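Local coordinates for protein inositol-3-phosphate synthase (Caenorhabditis elegans, PDB 1VKO) that belongs to the inositol-3-phosphate synthase family and binds nicotinamide-adenine-dinucleotide through a Rossmann-type domain, in an assembly of four chains, at residues 121-127 against 139-145; 200-204 against 250-255. The contacts are given in a common frame with arbitrary orientation. Where two conformers were deposited one is given. Residue numbers count along the deposited sequence, not the author numbering.

Contact 1. Residues 121-127 against 139-145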
ATOM      1  N   THR A 121     -22.288  21.140   3.366  1.00 26.81           N
ATOM      2  CA  THR A 121     -23.480  21.888   3.773  1.00 24.70           C
ATOM      3  C   THR A 121     -24.655  20.969   4.045  1.00 27.47           C
ATOM      4  O   THR A 121     -25.433  21.260   4.918  1.00 30.28           O
ATOM      5  CB  THR A 121     -23.859  22.971   2.757  1.00 27.72           C
ATOM      6  OG1 THR A 121     -24.103  22.396   1.460  1.00 21.14           O
ATOM      7  CG2 THR A 121     -22.691  23.944   2.538  1.00 25.16           C
ATOM      8  N   GLN A 122     -24.756  19.852   3.320  1.00 26.62           N
ATOM      9  CA  GLN A 122     -25.916  18.994   3.415  1.00 25.26           C
ATOM     10  C   GLN A 122     -25.742  17.934   4.479  1.00 26.58           C
ATOM     11  O   GLN A 122     -26.739  17.418   4.950  1.00 27.38           O
ATOM     12  CB  GLN A 122     -26.279  18.306   2.085  1.00 24.97           C
ATOM     13  CG  GLN A 122     -26.675  19.224   0.939  1.00 21.46           C
ATOM     14  CD  GLN A 122     -27.691  20.317   1.337  1.00 28.10           C
ATOM     15  OE1 GLN A 122     -27.379  21.511   1.284  1.00 27.97           O
ATOM     16  NE2 GLN A 122     -28.891  19.905   1.725  1.00 16.32           N
ATOM     17  N   THR A 123     -24.494  17.611   4.861  1.00 28.67           N
ATOM     18  CA  THR A 123     -24.236  16.492   5.788  1.00 27.22           C
ATOM     19  C   THR A 123     -23.227  16.685   6.936  1.00 28.67           C
ATOM     20  O   THR A 123     -23.181  15.844   7.842  1.00 30.55           O
ATOM     21  CB  THR A 123     -23.967  15.117   5.026  1.00 29.58           C
ATOM     22  OG1 THR A 123     -22.608  15.031   4.602  1.00 32.62           O
ATOM     23  CG2 THR A 123     -24.716  15.048   3.721  1.00 25.75           C
ATOM     24  N   ALA A 124     -22.431  17.752   6.942  1.00 26.36           N
ATOM     25  CA  ALA A 124     -21.633  18.033   8.150  1.00 24.94           C
ATOM     26  C   ALA A 124     -22.536  18.349   9.344  1.00 26.37           C
ATOM     27  O   ALA A 124     -23.628  18.924   9.185  1.00 26.39           O
ATOM     28  CB  ALA A 124     -20.632  19.171   7.915  1.00 22.87           C
ATOM     29  N   THR A 125     -22.125  17.917  10.533  1.00 27.02           N
ATOM     30  CA  THR A 125     -22.775  18.422  11.741  1.00 27.03           C
ATOM     31  C   THR A 125     -21.780  19.273  12.524  1.00 27.40           C
ATOM     32  O   THR A 125     -20.558  19.211  12.305  1.00 26.49           O
ATOM     33  CB  THR A 125     -23.331  17.324  12.628  1.00 27.53           C
ATOM     34  OG1 THR A 125     -22.268  16.440  12.975  1.00 28.63           O
ATOM     35  CG2 THR A 125     -24.407  16.452  11.892  1.00 22.36           C
ATOM     36  N   VAL A 126     -22.335  20.085  13.420  1.00 26.63           N
ATOM     37  CA  VAL A 126     -21.596  21.130  14.106  1.00 27.73           C
ATOM     38  C   VAL A 126     -21.801  20.958  15.611  1.00 27.90           C
ATOM     39  O   VAL A 126     -22.872  20.566  16.054  1.00 31.46           O
ATOM     40  CB  VAL A 126     -22.079  22.526  13.616  1.00 27.39           C
ATOM     41  CG1 VAL A 126     -21.175  23.620  14.091  1.00 25.79           C
ATOM     42  CG2 VAL A 126     -22.163  22.547  12.083  1.00 32.49           C
ATOM     43  N   HIS A 127     -20.772  21.246  16.386  1.00 26.01           N
ATOM     44  CA  HIS A 127     -20.812  21.062  17.817  1.00 26.31           C
ATOM     45  C   HIS A 127     -21.162  22.403  18.483  1.00 28.45           C
ATOM     46  O   HIS A 127     -20.351  23.333  18.453  1.00 24.94           O
ATOM     47  CB  HIS A 127     -19.450  20.555  18.271  1.00 25.33           C
ATOM     48  CG  HIS A 127     -19.426  20.010  19.659  1.00 26.81           C
ATOM     49  ND1 HIS A 127     -18.276  19.986  20.421  1.00 17.14           N
ATOM     50  CD2 HIS A 127     -20.402  19.482  20.433  1.00 25.48           C
ATOM     51  CE1 HIS A 127     -18.544  19.459  21.604  1.00 11.07           C
ATOM     52  NE2 HIS A 127     -19.827  19.145  21.635  1.00 27.22           N
ATOM     53  N   PHE A 139     -24.871  17.976  18.589  1.00 23.51           N
ATOM     54  CA  PHE A 139     -24.394  18.155  17.239  1.00 22.20           C
ATOM     55  C   PHE A 139     -25.578  18.418  16.318  1.00 25.92           C
ATOM     56  O   PHE A 139     -26.524  17.638  16.272  1.00 26.67           O
ATOM     57  CB  PHE A 139     -23.640  16.899  16.804  1.00 19.88           C
ATOM     58  CG  PHE A 139     -22.219  16.833  17.321  1.00 20.57           C
ATOM     59  CD1 PHE A 139     -21.158  17.372  16.577  1.00 21.71           C
ATOM     60  CD2 PHE A 139     -21.932  16.211  18.535  1.00 27.89           C
ATOM     61  CE1 PHE A 139     -19.843  17.308  17.043  1.00 19.38           C
ATOM     62  CE2 PHE A 139     -20.609  16.143  19.011  1.00 25.61           C
ATOM     63  CZ  PHE A 139     -19.579  16.704  18.267  1.00 23.01           C
ATOM     64  N   VAL A 140     -25.556  19.535  15.606  1.00 25.18           N
ATOM     65  CA  VAL A 140     -26.646  19.810  14.687  1.00 25.81           C
ATOM     66  C   VAL A 140     -26.142  19.852  13.258  1.00 27.03           C
ATOM     67  O   VAL A 140     -24.958  20.168  13.018  1.00 28.15           O
ATOM     68  CB  VAL A 140     -27.382  21.130  14.998  1.00 24.74           C
ATOM     69  CG1 VAL A 140     -28.061  21.056  16.375  1.00 19.34           C
ATOM     70  CG2 VAL A 140     -26.438  22.333  14.834  1.00 23.33           C
ATOM     71  N   PRO A 141     -27.024  19.507  12.322  1.00 24.02           N
ATOM     72  CA  PRO A 141     -26.713  19.648  10.917  1.00 24.53           C
ATOM     73  C   PRO A 141     -26.307  21.098  10.637  1.00 27.82           C
ATOM     74  O   PRO A 141     -26.938  22.045  11.133  1.00 31.25           O
ATOM     75  CB  PRO A 141     -28.040  19.296  10.220  1.00 25.11           C
ATOM     76  CG  PRO A 141     -28.747  18.387  11.205  1.00 22.67           C
ATOM     77  CD  PRO A 141     -28.379  18.951  12.546  1.00 22.78           C
ATOM     78  N   PHE A 142     -25.247  21.262   9.863  1.00 24.51           N
ATOM     79  CA  PHE A 142     -24.892  22.541   9.341  1.00 24.32           C
ATOM     80  C   PHE A 142     -26.106  23.319   8.795  1.00 26.79           C
ATOM     81  O   PHE A 142     -26.209  24.543   8.992  1.00 30.45           O
ATOM     82  CB  PHE A 142     -23.870  22.334   8.235  1.00 25.66           C
ATOM     83  CG  PHE A 142     -23.217  23.592   7.784  1.00 27.26           C
ATOM     84  CD1 PHE A 142     -22.085  24.062   8.435  1.00 29.11           C
ATOM     85  CD2 PHE A 142     -23.738  24.317   6.708  1.00 27.94           C
ATOM     86  CE1 PHE A 142     -21.487  25.251   8.028  1.00 23.29           C
ATOM     87  CE2 PHE A 142     -23.146  25.493   6.286  1.00 19.85           C
ATOM     88  CZ  PHE A 142     -22.020  25.967   6.952  1.00 32.21           C
ATOM     89  N   LYS A 143     -27.013  22.640   8.095  1.00 21.78           N
ATOM     90  CA  LYS A 143     -28.063  23.365   7.363  1.00 24.01           C
ATOM     91  C   LYS A 143     -29.168  23.859   8.293  1.00 24.51           C
ATOM     92  O   LYS A 143     -30.023  24.616   7.875  1.00 25.21           O
ATOM     93  CB  LYS A 143     -28.636  22.511   6.239  1.00 22.72           C
ATOM     94  CG  LYS A 143     -29.260  21.186   6.706  1.00 23.11           C
ATOM     95  CD  LYS A 143     -29.323  20.216   5.549  1.00 25.10           C
ATOM     96  CE  LYS A 143     -29.752  18.862   6.010  1.00 33.05           C
ATOM     97  NZ  LYS A 143     -31.196  19.020   6.355  1.00 51.21           N
ATOM     98  N   ASP A 144     -29.118  23.436   9.560  1.00 25.08           N
ATOM     99  CA  ASP A 144     -30.056  23.881  10.572  1.00 26.03           C
ATOM    100  C   ASP A 144     -29.640  25.190  11.274  1.00 28.09           C
ATOM    101  O   ASP A 144     -30.429  25.779  12.003  1.00 28.67           O
ATOM    102  CB  ASP A 144     -30.236  22.781  11.619  1.00 26.35           C
ATOM    103  CG  ASP A 144     -31.007  21.580  11.089  1.00 26.59           C
ATOM    104  OD1 ASP A 144     -31.330  21.528   9.893  1.00 17.00           O
ATOM    105  OD2 ASP A 144     -31.327  20.619  11.805  1.00 27.04           O
ATOM    106  N   ILE A 145     -28.401  25.635  11.077  1.00 29.68           N
ATOM    107  CA  ILE A 145     -27.888  26.783  11.801  1.00 27.64           C
ATOM    108  C   ILE A 145     -28.383  28.113  11.217  1.00 29.60           C
ATOM    109  O   ILE A 145     -29.111  28.833  11.886  1.00 29.41           O
ATOM    110  CB  ILE A 145     -26.361  26.710  11.906  1.00 27.61           C
ATOM    111  CG1 ILE A 145     -25.960  25.485  12.717  1.00 21.80           C
ATOM    112  CG2 ILE A 145     -25.808  27.960  12.555  1.00 27.38           C
ATOM    113  CD1 ILE A 145     -24.436  25.210  12.656  1.00 21.87           C
TER
HETATM  114  O   HOH W   1     -26.395  19.823   6.978  1.00 35.45           O

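Contact 2. Residues 200-204 against 250-255. With NAD (nicotinamide-adenine-dinucleotide), chain G.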
ATOM      1  N   PRO A 200      -8.833  27.489 -29.098  1.00 30.16           N
ATOM      2  CA  PRO A 200      -8.116  26.204 -29.046  1.00 30.41           C
ATOM      3  C   PRO A 200      -6.829  26.271 -28.209  1.00 32.64           C
ATOM      4  O   PRO A 200      -6.504  25.351 -27.451  1.00 31.41           O
ATOM      5  CB  PRO A 200      -7.787  25.947 -30.510  1.00 29.34           C
ATOM      6  CG  PRO A 200      -8.907  26.626 -31.260  1.00 26.54           C
ATOM      7  CD  PRO A 200      -9.224  27.852 -30.474  1.00 28.19           C
ATOM      8  N   ASP A 201      -6.136  27.392 -28.341  1.00 35.84           N
ATOM      9  CA  ASP A 201      -4.858  27.684 -27.690  1.00 35.84           C
ATOM     10  C   ASP A 201      -4.829  27.738 -26.140  1.00 35.45           C
ATOM     11  O   ASP A 201      -3.726  27.696 -25.525  1.00 36.40           O
ATOM     12  CB  ASP A 201      -4.271  28.972 -28.319  1.00 40.68           C
ATOM     13  CG  ASP A 201      -5.383  29.992 -28.820  1.00 55.90           C
ATOM     14  OD1 ASP A 201      -6.400  29.584 -29.470  1.00 58.20           O
ATOM     15  OD2 ASP A 201      -5.304  31.241 -28.612  1.00 67.09           O
ATOM     16  N   PHE A 202      -5.995  27.803 -25.491  1.00 29.64           N
ATOM     17  CA  PHE A 202      -6.053  27.808 -24.011  1.00 23.33           C
ATOM     18  C   PHE A 202      -6.275  26.441 -23.351  1.00 23.76           C
ATOM     19  O   PHE A 202      -6.195  26.358 -22.133  1.00 22.96           O
ATOM     20  CB  PHE A 202      -7.049  28.865 -23.450  1.00 24.90           C
ATOM     21  CG  PHE A 202      -6.572  30.307 -23.584  1.00 21.28           C
ATOM     22  CD1 PHE A 202      -6.749  31.005 -24.759  1.00 24.21           C
ATOM     23  CD2 PHE A 202      -5.928  30.953 -22.531  1.00 22.06           C
ATOM     24  CE1 PHE A 202      -6.269  32.319 -24.917  1.00 20.08           C
ATOM     25  CE2 PHE A 202      -5.476  32.268 -22.678  1.00 18.41           C
ATOM     26  CZ  PHE A 202      -5.652  32.941 -23.864  1.00 22.65           C
ATOM     27  N   ILE A 203      -6.526  25.360 -24.112  1.00 25.34           N
ATOM     28  CA  ILE A 203      -6.630  23.997 -23.495  1.00 26.63           C
ATOM     29  C   ILE A 203      -5.795  22.956 -24.234  1.00 32.29           C
ATOM     30  O   ILE A 203      -5.117  23.320 -25.208  1.00 36.16           O
ATOM     31  CB  ILE A 203      -8.101  23.512 -23.390  1.00 28.35           C
ATOM     32  CG1 ILE A 203      -8.664  23.160 -24.754  1.00 26.69           C
ATOM     33  CG2 ILE A 203      -8.998  24.562 -22.734  1.00 33.29           C
ATOM     34  CD1 ILE A 203     -10.182  23.163 -24.789  1.00 30.46           C
ATOM     35  N   ALA A 204      -5.820  21.681 -23.787  1.00 32.23           N
ATOM     36  CA  ALA A 204      -5.091  20.587 -24.472  1.00 34.90           C
ATOM     37  C   ALA A 204      -5.544  20.433 -25.925  1.00 38.05           C
ATOM     38  O   ALA A 204      -6.720  20.171 -26.204  1.00 34.75           O
ATOM     39  CB  ALA A 204      -5.270  19.279 -23.747  1.00 35.59           C
ATOM     40  N   ASN A 250     -12.675  22.197 -19.037  1.00 19.13           N
ATOM     41  CA  ASN A 250     -11.296  21.747 -19.002  1.00 18.92           C
ATOM     42  C   ASN A 250     -10.353  22.816 -18.523  1.00 21.48           C
ATOM     43  O   ASN A 250     -10.558  24.015 -18.735  1.00 23.58           O
ATOM     44  CB  ASN A 250     -10.838  21.176 -20.337  1.00 15.51           C
ATOM     45  CG  ASN A 250     -11.549  19.877 -20.663  1.00 31.45           C
ATOM     46  OD1 ASN A 250     -12.560  19.879 -21.388  1.00 19.30           O
ATOM     47  ND2 ASN A 250     -11.103  18.768 -20.031  1.00 34.73           N
ATOM     48  N   THR A 251      -9.348  22.353 -17.794  1.00 21.14           N
ATOM     49  CA  THR A 251      -8.293  23.171 -17.305  1.00 18.10           C
ATOM     50  C   THR A 251      -7.705  23.880 -18.502  1.00 17.22           C
ATOM     51  O   THR A 251      -7.243  23.222 -19.430  1.00 18.05           O
ATOM     52  CB  THR A 251      -7.283  22.206 -16.675  1.00 18.18           C
ATOM     53  OG1 THR A 251      -7.885  21.689 -15.505  1.00 16.10           O
ATOM     54  CG2 THR A 251      -6.055  22.942 -16.146  1.00 15.51           C
ATOM     55  N   GLU A 252      -7.756  25.207 -18.487  1.00 16.42           N
ATOM     56  CA  GLU A 252      -7.011  26.062 -19.437  1.00 22.53           C
ATOM     57  C   GLU A 252      -5.575  26.215 -18.932  1.00 26.31           C
ATOM     58  O   GLU A 252      -5.303  25.953 -17.767  1.00 28.38           O
ATOM     59  CB  GLU A 252      -7.611  27.486 -19.495  1.00 21.65           C
ATOM     60  CG  GLU A 252      -9.092  27.525 -19.850  1.00 17.71           C
ATOM     61  CD  GLU A 252      -9.676  28.923 -20.000  1.00 17.95           C
ATOM     62  OE1 GLU A 252      -9.446  29.845 -19.168  1.00 19.59           O
ATOM     63  OE2 GLU A 252     -10.414  29.090 -20.979  1.00 31.27           O
ATOM     64  N   ARG A 253      -4.656  26.647 -19.793  1.00 28.70           N
ATOM     65  CA  ARG A 253      -3.365  27.158 -19.302  1.00 28.89           C
ATOM     66  C   ARG A 253      -3.552  28.535 -18.652  1.00 27.97           C
ATOM     67  O   ARG A 253      -4.627  29.155 -18.717  1.00 32.12           O
ATOM     68  CB  ARG A 253      -2.336  27.268 -20.436  1.00 27.98           C
ATOM     69  CG  ARG A 253      -2.760  28.220 -21.550  1.00 28.12           C
ATOM     70  CD  ARG A 253      -1.681  28.560 -22.538  1.00 24.88           C
ATOM     71  NE  ARG A 253      -2.156  29.423 -23.626  1.00 30.38           N
ATOM     72  CZ  ARG A 253      -2.128  30.761 -23.634  1.00 33.44           C
ATOM     73  NH1 ARG A 253      -1.672  31.453 -22.575  1.00 24.70           N
ATOM     74  NH2 ARG A 253      -2.585  31.421 -24.704  1.00 22.23           N
ATOM     75  N   TYR A 254      -2.494  28.988 -17.996  1.00 29.40           N
ATOM     76  CA  TYR A 254      -2.404  30.299 -17.400  1.00 26.77           C
ATOM     77  C   TYR A 254      -2.279  31.342 -18.505  1.00 25.87           C
ATOM     78  O   TYR A 254      -1.633  31.123 -19.504  1.00 29.52           O
ATOM     79  CB  TYR A 254      -1.135  30.338 -16.546  1.00 27.90           C
ATOM     80  CG  TYR A 254      -1.338  29.941 -15.100  1.00 28.16           C
ATOM     81  CD1 TYR A 254      -2.016  28.783 -14.763  1.00 22.48           C
ATOM     82  CD2 TYR A 254      -0.860  30.746 -14.070  1.00 20.35           C
ATOM     83  CE1 TYR A 254      -2.226  28.437 -13.459  1.00 16.67           C
ATOM     84  CE2 TYR A 254      -1.039  30.389 -12.751  1.00 25.93           C
ATOM     85  CZ  TYR A 254      -1.715  29.216 -12.452  1.00 24.09           C
ATOM     86  OH  TYR A 254      -1.924  28.843 -11.129  1.00 36.05           O
ATOM     87  N   THR A 255      -2.883  32.490 -18.308  1.00 25.98           N
ATOM     88  CA  THR A 255      -2.625  33.667 -19.124  1.00 26.50           C
ATOM     89  C   THR A 255      -1.346  34.331 -18.592  1.00 29.99           C
ATOM     90  O   THR A 255      -0.905  33.983 -17.491  1.00 27.22           O
ATOM     91  CB  THR A 255      -3.811  34.635 -18.901  0.50 26.04           C
ATOM     92  OG1 THR A 255      -5.025  34.025 -19.360  0.50 30.31           O
ATOM     93  CG2 THR A 255      -3.696  35.869 -19.753  0.50 25.35           C
TER
HETATM   94  PA  NAD G 601     -14.599  16.762 -18.252  1.00 25.23           P
HETATM   95  O1A NAD G 601     -13.790  16.678 -19.457  1.00 15.07           O
HETATM   96  O2A NAD G 601     -15.423  15.545 -18.152  1.00 18.41           O
HETATM   97  O5B NAD G 601     -15.439  18.104 -18.340  1.00 28.60           O
HETATM   98  C5B NAD G 601     -15.007  19.156 -19.150  1.00 24.71           C
HETATM   99  C4B NAD G 601     -16.178  19.571 -20.021  1.00 16.86           C
HETATM  100  O4B NAD G 601     -16.038  20.939 -20.328  1.00 27.42           O
HETATM  101  C3B NAD G 601     -16.209  18.835 -21.330  1.00 19.58           C
HETATM  102  O3B NAD G 601     -17.592  18.661 -21.599  1.00 17.06           O
HETATM  103  C2B NAD G 601     -15.703  19.802 -22.361  1.00 17.79           C
HETATM  104  O2B NAD G 601     -16.585  19.644 -23.471  1.00 24.24           O
HETATM  105  C1B NAD G 601     -16.009  21.148 -21.710  1.00 17.26           C
HETATM  106  N9A NAD G 601     -15.226  22.351 -22.093  1.00 16.04           N
HETATM  107  C8A NAD G 601     -13.905  22.483 -22.397  1.00 29.17           C
HETATM  108  N7A NAD G 601     -13.668  23.778 -22.705  1.00 22.19           N
HETATM  109  C5A NAD G 601     -14.800  24.500 -22.614  1.00 27.77           C
HETATM  110  C6A NAD G 601     -15.127  25.846 -22.854  1.00 32.19           C
HETATM  111  N6A NAD G 601     -14.249  26.752 -23.314  1.00 28.02           N
HETATM  112  N1A NAD G 601     -16.427  26.247 -22.686  1.00 14.67           N
HETATM  113  C2A NAD G 601     -17.392  25.352 -22.323  1.00 25.60           C
HETATM  114  N3A NAD G 601     -17.061  24.049 -22.138  1.00 14.80           N
HETATM  115  C4A NAD G 601     -15.792  23.606 -22.263  1.00 27.36           C
HETATM  116  O3  NAD G 601     -13.695  16.985 -16.926  1.00 18.80           O
HETATM  117  PN  NAD G 601     -14.370  16.946 -15.484  1.00 17.82           P
HETATM  118  O1N NAD G 601     -15.802  17.301 -15.663  1.00 34.71           O
HETATM  119  O2N NAD G 601     -14.021  15.661 -14.872  1.00 16.31           O
HETATM  120  O5D NAD G 601     -13.754  18.207 -14.671  1.00 21.97           O
HETATM  121  C5D NAD G 601     -13.690  19.494 -15.260  1.00 24.86           C
HETATM  122  C4D NAD G 601     -12.645  20.431 -14.624  1.00 24.67           C
HETATM  123  O4D NAD G 601     -12.743  20.397 -13.222  1.00 27.08           O
HETATM  124  C3D NAD G 601     -11.193  20.078 -14.968  1.00 23.94           C
HETATM  125  O3D NAD G 601     -10.487  21.265 -15.195  1.00 29.51           O
HETATM  126  C2D NAD G 601     -10.648  19.543 -13.668  1.00 31.80           C
HETATM  127  O2D NAD G 601      -9.265  19.771 -13.448  1.00 36.09           O
HETATM  128  C1D NAD G 601     -11.446  20.339 -12.672  1.00 28.92           C
HETATM  129  N1N NAD G 601     -11.312  19.627 -11.406  1.00 25.40           N
HETATM  130  C2N NAD G 601     -11.791  18.360 -11.286  1.00 13.40           C
HETATM  131  C3N NAD G 601     -11.626  17.699 -10.089  1.00 19.34           C
HETATM  132  C7N NAD G 601     -12.481  16.506  -9.886  1.00 25.56           C
HETATM  133  O7N NAD G 601     -13.274  16.135 -10.999  1.00 31.73           O
HETATM  134  N7N NAD G 601     -12.483  15.874  -8.706  1.00 25.15           N
HETATM  135  C4N NAD G 601     -10.991  18.319  -8.996  1.00 16.31           C
HETATM  136  C5N NAD G 601     -10.496  19.596  -9.145  1.00 15.55           C
HETATM  137  C6N NAD G 601     -10.655  20.253 -10.375  1.00 18.21           C

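Contact 1. Residues 121-127 against 139-145
Strands 125-127 and 139-141 run antiparallel, their axes inclined at 145° and approaching to 4.2 Å. V126 and V140 form the hydrogen-bonded pair, with V126 N to V140 O at 2.7 Å and V140 N to V126 O at 2.9 Å; T125/P141 and H127/F139 flank it as non-hydrogen-bonded pairs. CA-H...O contacts reinforce the ladder: T125 CA lies 3.1 Å from V140 O, and F139 CA 3.1 Å from V126 O. One rung further, F142 N donates to A124 O at 2.9 Å, almost exactly linear at 179°. Beyond it segment 139-145 turns, D144 N bonding to P141 O at 3.0 Å, and water 1 bridges the two segments by donating to T121 O (2.7 Å) and accepting from K143 N (3.1 Å).

Two pairs take opposite faces of the hairpin, H127/F139 and V126/V140, while the T125 and P141 side chains diverge. H127 and F139 form an offset stack, centroids 4.4 Å apart and planes 9° from parallel, while Q137 holds H127 NE2. On the other face V126 CG2 meets I145 CD1 at 3.5 Å and F142 CD1 at 4.0 Å. The F142 ring also lies against T121, with T121 CA 3.8 Å from F142 CD2. This apolar group is covered by helices 498-513 and 440-458; D450, on the latter, bonds T121 OG1. T125 OG1 instead bonds S387 O of the second subunit. These features define the open end of a two-stranded antiparallel beta hairpin, 125-131 with 136-141, seated on two helices and contributing to a subunit interface.

Contact 2. Residues 200-204 against 250-255
Residues 200-202 make a short 3-10 turn, closed by a weak bond from I203 N to P200 O (3.3 Å), and the carbonyls of D201 and F202 are turned to the extended segment 250-255. D201 O accepts from R253 NE at 3.0 Å, near the plane of the guanidinium. F202 O takes R253 N at 2.8 Å, although the position of this oxygen is less certain, so one arginine engages two successive carbonyls. The same guanidinium lies flat on the F202 ring: centres 4.1 Å apart, planes at 19°, and R253 CZ only 22° off the ring normal, a cation-pi stack. E278 pairs with R253 NH1 in a salt bridge. At the ring's edge, F202 CE2 is 3.8 Å from T255 OG1. I203 then packs CG2 against E252 CG at 4.1 Å and T251 O at 4.0 Å.

Segment 250-255 starts in the cofactor pocket: T251 OG1 hydrogen-bonds NAD O3D (2.7 Å), and N250 ND2 reaches NAD O1A weakly (3.5 Å). It follows strand 242-247 of the parallel Rossmann-type sheet. Around the pair, helix 281-291 touches F202 and E252, helix 359-363 meets I203 and N250, and helix 367-378 packs on T251 and R253.

Contacts 1 and 2 lie on opposite sides of the chain's centre, 38 Å apart between centres and about 23 Å between nearest atoms, so they do not touch. They follow one another in series along the chain. Contact 2 borders the cofactor directly; its T251 side chain is also about 7 Å from the bound pyrophosphate, and the N250 side chain about 9 Å from the potassium ion. Contact 1 stays clear of NAD: T121 N is 16.4 Å from NAD N7N. It faces the second subunit instead, whereas no other protein chain of the assembly touches the segments of contact 2.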